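Local atomic coordinates of uncharacterized protein PSPTO_3016 (Pseudomonas syringae pv. tomato, PDB entry 3H9X), a protein that probably binds DNA, being a small alpha-beta protein of the MmcQ/YjbR family whose fold matches a "double wing" DNA-binding motif. Residues 84-88 with 89-93; 108-111 with 112-115. All coordinates share one frame; numbering follows the deposited sequence.

Contact 1 of 2, residues 84-88 with 89-93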
ATOM      1  N   TYR A  84      -6.178   5.750  -2.264  1.00 39.46           N
ATOM      2  CA  TYR A  84      -7.156   5.303  -3.235  1.00 35.76           C
ATOM      3  C   TYR A  84      -7.996   4.196  -2.608  1.00 37.66           C
ATOM      4  O   TYR A  84      -7.455   3.196  -2.148  1.00 35.68           O
ATOM      5  CB  TYR A  84      -6.454   4.762  -4.473  1.00 46.62           C
ATOM      6  CG  TYR A  84      -7.412   4.254  -5.520  1.00 47.33           C
ATOM      7  CD1 TYR A  84      -8.186   5.139  -6.270  1.00 42.00           C
ATOM      8  CD2 TYR A  84      -7.567   2.883  -5.742  1.00 47.39           C
ATOM      9  CE1 TYR A  84      -9.092   4.674  -7.213  1.00 53.26           C
ATOM     10  CE2 TYR A  84      -8.472   2.405  -6.680  1.00 49.15           C
ATOM     11  CZ  TYR A  84      -9.232   3.307  -7.409  1.00 57.20           C
ATOM     12  OH  TYR A  84     -10.154   2.844  -8.314  1.00 65.79           O
ATOM     13  N   HIS A  85      -9.315   4.379  -2.612  1.00 38.43           N
ATOM     14  CA  HIS A  85     -10.268   3.425  -2.038  1.00 43.53           C
ATOM     15  C   HIS A  85     -10.156   3.314  -0.518  1.00 44.02           C
ATOM     16  O   HIS A  85     -10.724   2.406   0.089  1.00 45.94           O
ATOM     17  CB  HIS A  85     -10.116   2.018  -2.644  1.00 57.91           C
ATOM     18  CG  HIS A  85     -10.935   1.782  -3.881  1.00 69.02           C
ATOM     19  ND1 HIS A  85     -11.228   0.513  -4.339  1.00 76.23           N
ATOM     20  CD2 HIS A  85     -11.456   2.639  -4.788  1.00 64.21           C
ATOM     21  CE1 HIS A  85     -11.891   0.602  -5.480  1.00 78.05           C
ATOM     22  NE2 HIS A  85     -12.040   1.881  -5.775  1.00 73.19           N
HETATM   23  N   MSE A  86      -9.421   4.232   0.094  1.00 37.99           N
HETATM   24  CA  MSE A  86      -9.278   4.232   1.537  1.00 39.49           C
HETATM   25  C   MSE A  86      -9.424   5.663   1.998  1.00 38.89           C
HETATM   26  O   MSE A  86      -9.456   6.575   1.174  1.00 46.46           O
HETATM   27  CB  MSE A  86      -7.912   3.684   1.951  1.00 44.41           C
HETATM   28  CG  MSE A  86      -7.697   2.221   1.592  1.00 53.59           C
HETATM   29 SE   MSE A  86      -8.833   1.024   2.621  1.00 67.34          SE
HETATM   30  CE  MSE A  86      -7.559   0.533   4.010  1.00 66.60           C
ATOM     31  N   ASN A  87      -9.512   5.856   3.310  1.00 38.86           N
ATOM     32  CA  ASN A  87      -9.669   7.183   3.895  1.00 42.90           C
ATOM     33  C   ASN A  87      -8.435   8.042   3.653  1.00 42.79           C
ATOM     34  O   ASN A  87      -7.330   7.698   4.081  1.00 45.97           O
ATOM     35  CB  ASN A  87      -9.932   7.053   5.388  1.00 41.30           C
ATOM     36  CG  ASN A  87     -10.235   8.373   6.031  1.00 30.51           C
ATOM     37  OD1 ASN A  87      -9.357   9.219   6.207  1.00 31.48           O
ATOM     38  ND2 ASN A  87     -11.494   8.571   6.380  1.00 39.56           N
ATOM     39  N   LYS A  88      -8.622   9.179   2.995  1.00 39.88           N
ATOM     40  CA  LYS A  88      -7.484  10.024   2.666  1.00 41.82           C
ATOM     41  C   LYS A  88      -6.731  10.699   3.824  1.00 44.35           C
ATOM     42  O   LYS A  88      -5.552  11.042   3.681  1.00 45.63           O
ATOM     43  CB  LYS A  88      -7.916  11.061   1.624  1.00 39.93           C
ATOM     44  CG  LYS A  88      -8.669  10.471   0.429  1.00 40.77           C
ATOM     45  CD  LYS A  88      -8.261  11.205  -0.852  1.00 47.75           C
ATOM     46  CE  LYS A  88      -9.336  11.173  -1.969  1.00 51.38           C
ATOM     47  NZ  LYS A  88     -10.564  12.064  -1.713  1.00 55.94           N
ATOM     48  N   GLU A  89      -7.387  10.881   4.967  1.00 39.79           N
ATOM     49  CA  GLU A  89      -6.734  11.523   6.102  1.00 45.84           C
ATOM     50  C   GLU A  89      -5.893  10.553   6.928  1.00 44.28           C
ATOM     51  O   GLU A  89      -5.105  10.964   7.785  1.00 46.39           O
ATOM     52  CB  GLU A  89      -7.784  12.188   6.988  1.00 53.03           C
ATOM     53  CG  GLU A  89      -8.469  13.365   6.332  1.00 66.12           C
ATOM     54  CD  GLU A  89      -9.695  13.814   7.088  1.00 79.27           C
ATOM     55  OE1 GLU A  89      -9.567  14.128   8.297  1.00 75.01           O
ATOM     56  OE2 GLU A  89     -10.787  13.847   6.473  1.00 86.14           O
ATOM     57  N   HIS A  90      -6.052   9.261   6.662  1.00 42.67           N
ATOM     58  CA  HIS A  90      -5.310   8.244   7.395  1.00 38.54           C
ATOM     59  C   HIS A  90      -4.498   7.297   6.516  1.00 40.25           C
ATOM     60  O   HIS A  90      -3.578   6.620   7.012  1.00 37.87           O
ATOM     61  CB  HIS A  90      -6.271   7.438   8.251  1.00 37.99           C
ATOM     62  CG  HIS A  90      -6.835   8.211   9.393  1.00 36.26           C
ATOM     63  ND1 HIS A  90      -6.149   8.400  10.571  1.00 41.90           N
ATOM     64  CD2 HIS A  90      -8.004   8.879   9.524  1.00 34.52           C
ATOM     65  CE1 HIS A  90      -6.872   9.150  11.383  1.00 43.04           C
ATOM     66  NE2 HIS A  90      -8.003   9.453  10.771  1.00 42.56           N
ATOM     67  N   TRP A  91      -4.829   7.244   5.225  1.00 31.10           N
ATOM     68  CA  TRP A  91      -4.113   6.353   4.324  1.00 34.97           C
ATOM     69  C   TRP A  91      -3.329   7.062   3.230  1.00 36.25           C
ATOM     70  O   TRP A  91      -3.580   8.221   2.901  1.00 34.64           O
ATOM     71  CB  TRP A  91      -5.061   5.300   3.719  1.00 30.56           C
ATOM     72  CG  TRP A  91      -5.597   4.318   4.759  1.00 37.21           C
ATOM     73  CD1 TRP A  91      -6.556   4.569   5.702  1.00 37.11           C
ATOM     74  CD2 TRP A  91      -5.125   2.986   5.019  1.00 34.83           C
ATOM     75  NE1 TRP A  91      -6.704   3.487   6.532  1.00 37.81           N
ATOM     76  CE2 TRP A  91      -5.837   2.501   6.138  1.00 40.93           C
ATOM     77  CE3 TRP A  91      -4.164   2.158   4.422  1.00 36.99           C
ATOM     78  CZ2 TRP A  91      -5.623   1.222   6.668  1.00 42.41           C
ATOM     79  CZ3 TRP A  91      -3.950   0.882   4.950  1.00 37.95           C
ATOM     80  CH2 TRP A  91      -4.675   0.431   6.061  1.00 40.89           C
ATOM     81  N   ILE A  92      -2.364   6.323   2.691  1.00 31.68           N
ATOM     82  CA  ILE A  92      -1.441   6.766   1.661  1.00 25.90           C
ATOM     83  C   ILE A  92      -1.352   5.686   0.609  1.00 28.66           C
ATOM     84  O   ILE A  92      -1.461   4.509   0.926  1.00 24.26           O
ATOM     85  CB  ILE A  92      -0.061   6.977   2.303  1.00 29.53           C
ATOM     86  CG1 ILE A  92      -0.017   8.357   2.916  1.00 38.46           C
ATOM     87  CG2 ILE A  92       1.040   6.858   1.308  1.00 34.48           C
ATOM     88  CD1 ILE A  92      -0.252   9.412   1.882  1.00 48.27           C
ATOM     89  N   THR A  93      -1.172   6.081  -0.645  1.00 30.27           N
ATOM     90  CA  THR A  93      -1.060   5.104  -1.726  1.00 34.61           C
ATOM     91  C   THR A  93       0.345   5.213  -2.298  1.00 31.59           C
ATOM     92  O   THR A  93       0.709   6.250  -2.834  1.00 32.96           O
ATOM     93  CB  THR A  93      -2.091   5.371  -2.863  1.00 30.34           C
ATOM     94  OG1 THR A  93      -3.416   5.090  -2.396  1.00 32.49           O
ATOM     95  CG2 THR A  93      -1.794   4.494  -4.080  1.00 27.24           C
TER
HETATM   96  O   HOH W   1      -4.225  10.431   1.767  1.00 17.28           O
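N87 and W91 hold the bend that turns the chain from the 84-88 loop into strand 91-95. W91 N reaches N87 O at 2.8 Å, with the nitrogen almost in line with C=O, though the N-H points off that line (141°). H90 N gives the same N87 O a second bond of 3.3 Å, from above the carbonyl plane. The H90 bond closes the four-residue beta turn N87-H90, and the W91 bond extends it by one residue. At the far end, Y84 N bonds to T93 OG1 at 2.8 Å. The two backbones are farther apart here, with the CA atoms of Y84 and T93 6.3 Å from each other.

The N87 side chain adds an Asx turn. Its CG stands anti to the backbone N (chi1 -174°), and OD1 swings over the bend to accept E89 N at 2.9 Å. H90 N makes a weak further bond to OD1. The same oxygen lies at the edge of the H90 ring, near its plane, 3.6 Å from H90 CD2.

M86, present as selenomethionine, packs on W91. Its chain bends at chi2 (-68°) and folds back over the indole. Methyl CE sits over the centre of one face, 3.3 Å from the centroid of the six-membered ring, which makes a CH-pi contact. SE stands higher above the five-membered ring, 4.9 Å from its centroid, as a Met-aromatic contact. N87 O lies at the indole edge.

T93 OG1 is also hydrogen-bonded to D63 OD1, which ties the Y84 backbone to strand 58-65; M86 touches D63 too, and W39 and L42 of strand 39-47. Strand 91-95 runs antiparallel between 58-65 and 80-82, and this loop joins it to 80-82.

Contact 2 of 2, residues 108-111 with 112-115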
ATOM      1  N   LEU A 108       7.716   2.445   5.925  1.00 43.56           N
ATOM      2  CA  LEU A 108       6.300   2.823   5.835  1.00 41.34           C
ATOM      3  C   LEU A 108       5.425   1.586   6.103  1.00 39.04           C
ATOM      4  O   LEU A 108       4.403   1.673   6.800  1.00 32.76           O
ATOM      5  CB  LEU A 108       5.998   3.424   4.455  1.00 36.92           C
ATOM      6  CG  LEU A 108       6.616   4.810   4.179  1.00 28.88           C
ATOM      7  CD1 LEU A 108       6.491   5.178   2.703  1.00 32.79           C
ATOM      8  CD2 LEU A 108       5.938   5.850   5.028  1.00 23.22           C
ATOM      9  N   ILE A 109       5.842   0.437   5.560  1.00 38.76           N
ATOM     10  CA  ILE A 109       5.139  -0.830   5.787  1.00 43.58           C
ATOM     11  C   ILE A 109       5.149  -1.088   7.312  1.00 44.96           C
ATOM     12  O   ILE A 109       4.171  -1.589   7.859  1.00 44.40           O
ATOM     13  CB  ILE A 109       5.851  -2.063   5.131  1.00 39.30           C
ATOM     14  CG1 ILE A 109       6.121  -1.848   3.633  1.00 35.35           C
ATOM     15  CG2 ILE A 109       4.996  -3.312   5.347  1.00 32.69           C
ATOM     16  CD1 ILE A 109       4.919  -1.950   2.724  1.00 42.89           C
ATOM     17  N   GLU A 110       6.265  -0.768   7.976  1.00 46.82           N
ATOM     18  CA  GLU A 110       6.398  -0.961   9.421  1.00 46.88           C
ATOM     19  C   GLU A 110       5.485  -0.004  10.174  1.00 45.00           C
ATOM     20  O   GLU A 110       4.765  -0.401  11.086  1.00 45.29           O
ATOM     21  CB  GLU A 110       7.856  -0.748   9.866  1.00 56.22           C
ATOM     22  CG  GLU A 110       8.129  -0.964  11.378  1.00 63.06           C
ATOM     23  CD  GLU A 110       7.701  -2.347  11.891  1.00 66.10           C
ATOM     24  OE1 GLU A 110       8.119  -3.364  11.302  1.00 65.34           O
ATOM     25  OE2 GLU A 110       6.954  -2.416  12.892  1.00 66.85           O
ATOM     26  N   ASP A 111       5.516   1.262   9.787  1.00 40.95           N
ATOM     27  CA  ASP A 111       4.679   2.265  10.418  1.00 43.60           C
ATOM     28  C   ASP A 111       3.196   1.882  10.366  1.00 47.47           C
ATOM     29  O   ASP A 111       2.493   2.004  11.366  1.00 53.14           O
ATOM     30  CB  ASP A 111       4.917   3.614   9.748  1.00 53.32           C
ATOM     31  CG  ASP A 111       6.202   4.267  10.214  1.00 63.47           C
ATOM     32  OD1 ASP A 111       7.189   3.545  10.500  1.00 62.44           O
ATOM     33  OD2 ASP A 111       6.236   5.511  10.283  1.00 69.87           O
ATOM     34  N   SER A 112       2.723   1.418   9.207  1.00 43.07           N
ATOM     35  CA  SER A 112       1.324   1.007   9.028  1.00 28.54           C
ATOM     36  C   SER A 112       1.029  -0.213   9.893  1.00 36.54           C
ATOM     37  O   SER A 112      -0.073  -0.358  10.422  1.00 43.59           O
ATOM     38  CB  SER A 112       1.060   0.680   7.551  1.00 29.53           C
ATOM     39  OG  SER A 112      -0.282   0.355   7.315  1.00 18.79           O
ATOM     40  N   PHE A 113       2.024  -1.085  10.037  1.00 38.96           N
ATOM     41  CA  PHE A 113       1.896  -2.298  10.846  1.00 42.60           C
ATOM     42  C   PHE A 113       1.698  -1.936  12.326  1.00 44.42           C
ATOM     43  O   PHE A 113       0.759  -2.409  12.955  1.00 46.76           O
ATOM     44  CB  PHE A 113       3.146  -3.167  10.694  1.00 43.22           C
ATOM     45  CG  PHE A 113       3.007  -4.541  11.288  1.00 50.06           C
ATOM     46  CD1 PHE A 113       2.196  -5.496  10.691  1.00 55.60           C
ATOM     47  CD2 PHE A 113       3.668  -4.878  12.460  1.00 54.17           C
ATOM     48  CE1 PHE A 113       2.049  -6.764  11.253  1.00 48.63           C
ATOM     49  CE2 PHE A 113       3.524  -6.142  13.027  1.00 43.77           C
ATOM     50  CZ  PHE A 113       2.711  -7.081  12.420  1.00 46.02           C
ATOM     51  N   GLN A 114       2.586  -1.096  12.865  1.00 40.99           N
ATOM     52  CA  GLN A 114       2.513  -0.652  14.253  1.00 41.13           C
ATOM     53  C   GLN A 114       1.301   0.222  14.542  1.00 41.38           C
ATOM     54  O   GLN A 114       0.807   0.243  15.655  1.00 47.43           O
ATOM     55  CB  GLN A 114       3.767   0.143  14.641  1.00 34.88           C
ATOM     56  CG  GLN A 114       5.065  -0.646  14.748  1.00 38.40           C
ATOM     57  CD  GLN A 114       4.951  -1.850  15.661  1.00 51.97           C
ATOM     58  OE1 GLN A 114       4.518  -1.740  16.808  1.00 59.95           O
ATOM     59  NE2 GLN A 114       5.340  -3.012  15.152  1.00 52.29           N
ATOM     60  N   LEU A 115       0.844   0.962  13.543  1.00 45.70           N
ATOM     61  CA  LEU A 115      -0.299   1.861  13.693  1.00 41.67           C
ATOM     62  C   LEU A 115      -1.598   1.069  13.820  1.00 42.20           C
ATOM     63  O   LEU A 115      -2.627   1.598  14.240  1.00 39.47           O
ATOM     64  CB  LEU A 115      -0.391   2.790  12.475  1.00 48.25           C
ATOM     65  CG  LEU A 115      -0.707   4.270  12.683  1.00 50.76           C
ATOM     66  CD1 LEU A 115      -1.988   4.430  13.513  1.00 50.08           C
ATOM     67  CD2 LEU A 115       0.467   4.927  13.375  1.00 51.02           C
TER
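E110 and Q114, four residues apart on the alpha helix 102-115, cross at an angle. Q114 NE2 donates to E110 OE2 at 2.8 Å, and the oxygen is met nearly along its C-O axis. The carboxylate and amide planes are only 20° apart. E110 CG points anti to its N atom, and a bend at chi2 (56°) brings OE2 round to Q114. A bend in the Q114 chain lays its CG and NE2 beside that oxygen.

Beneath this pair runs the regular backbone bonding. Q114 N bonds to E110 O at 2.9 Å, S112 N to L108 O at 2.9 Å, F113 N to I109 O and L115 N to D111 O.

The next shell holds the carboxylate from its other oxygen: E110 OE1 bonds to Y14 OH, which links Q114 through E110 to Y14, just after helix 3-13. The F113 ring meets the rings of Y14 and H33 and packs edge-to-face with Y40. S112 is buried against the sheet, where its OG accepts from K65 N and donates to Y40 O, so one hydroxyl spans two strands.

How the contacts relate
Contact 1 comes first along the chain; its strand 91-95 leads on to helix 102-115, which carries contact 2. Their centres are 14 Å apart. Their nearest atoms are about 4 Å apart, and they do not touch. Both lean on strand 58-65 of the antiparallel sheet. Side chains of contact 1 meet V61, D63 and K65, while those of contact 2 meet I62 and L64, which is consistent with opposite faces of that strand. Strand 58-65 is thus shared by two parts of the YjbR-family fold: the turn that leads into strand 91-95 uses it in contact 1, and the helix packed on the sheet uses it in contact 2.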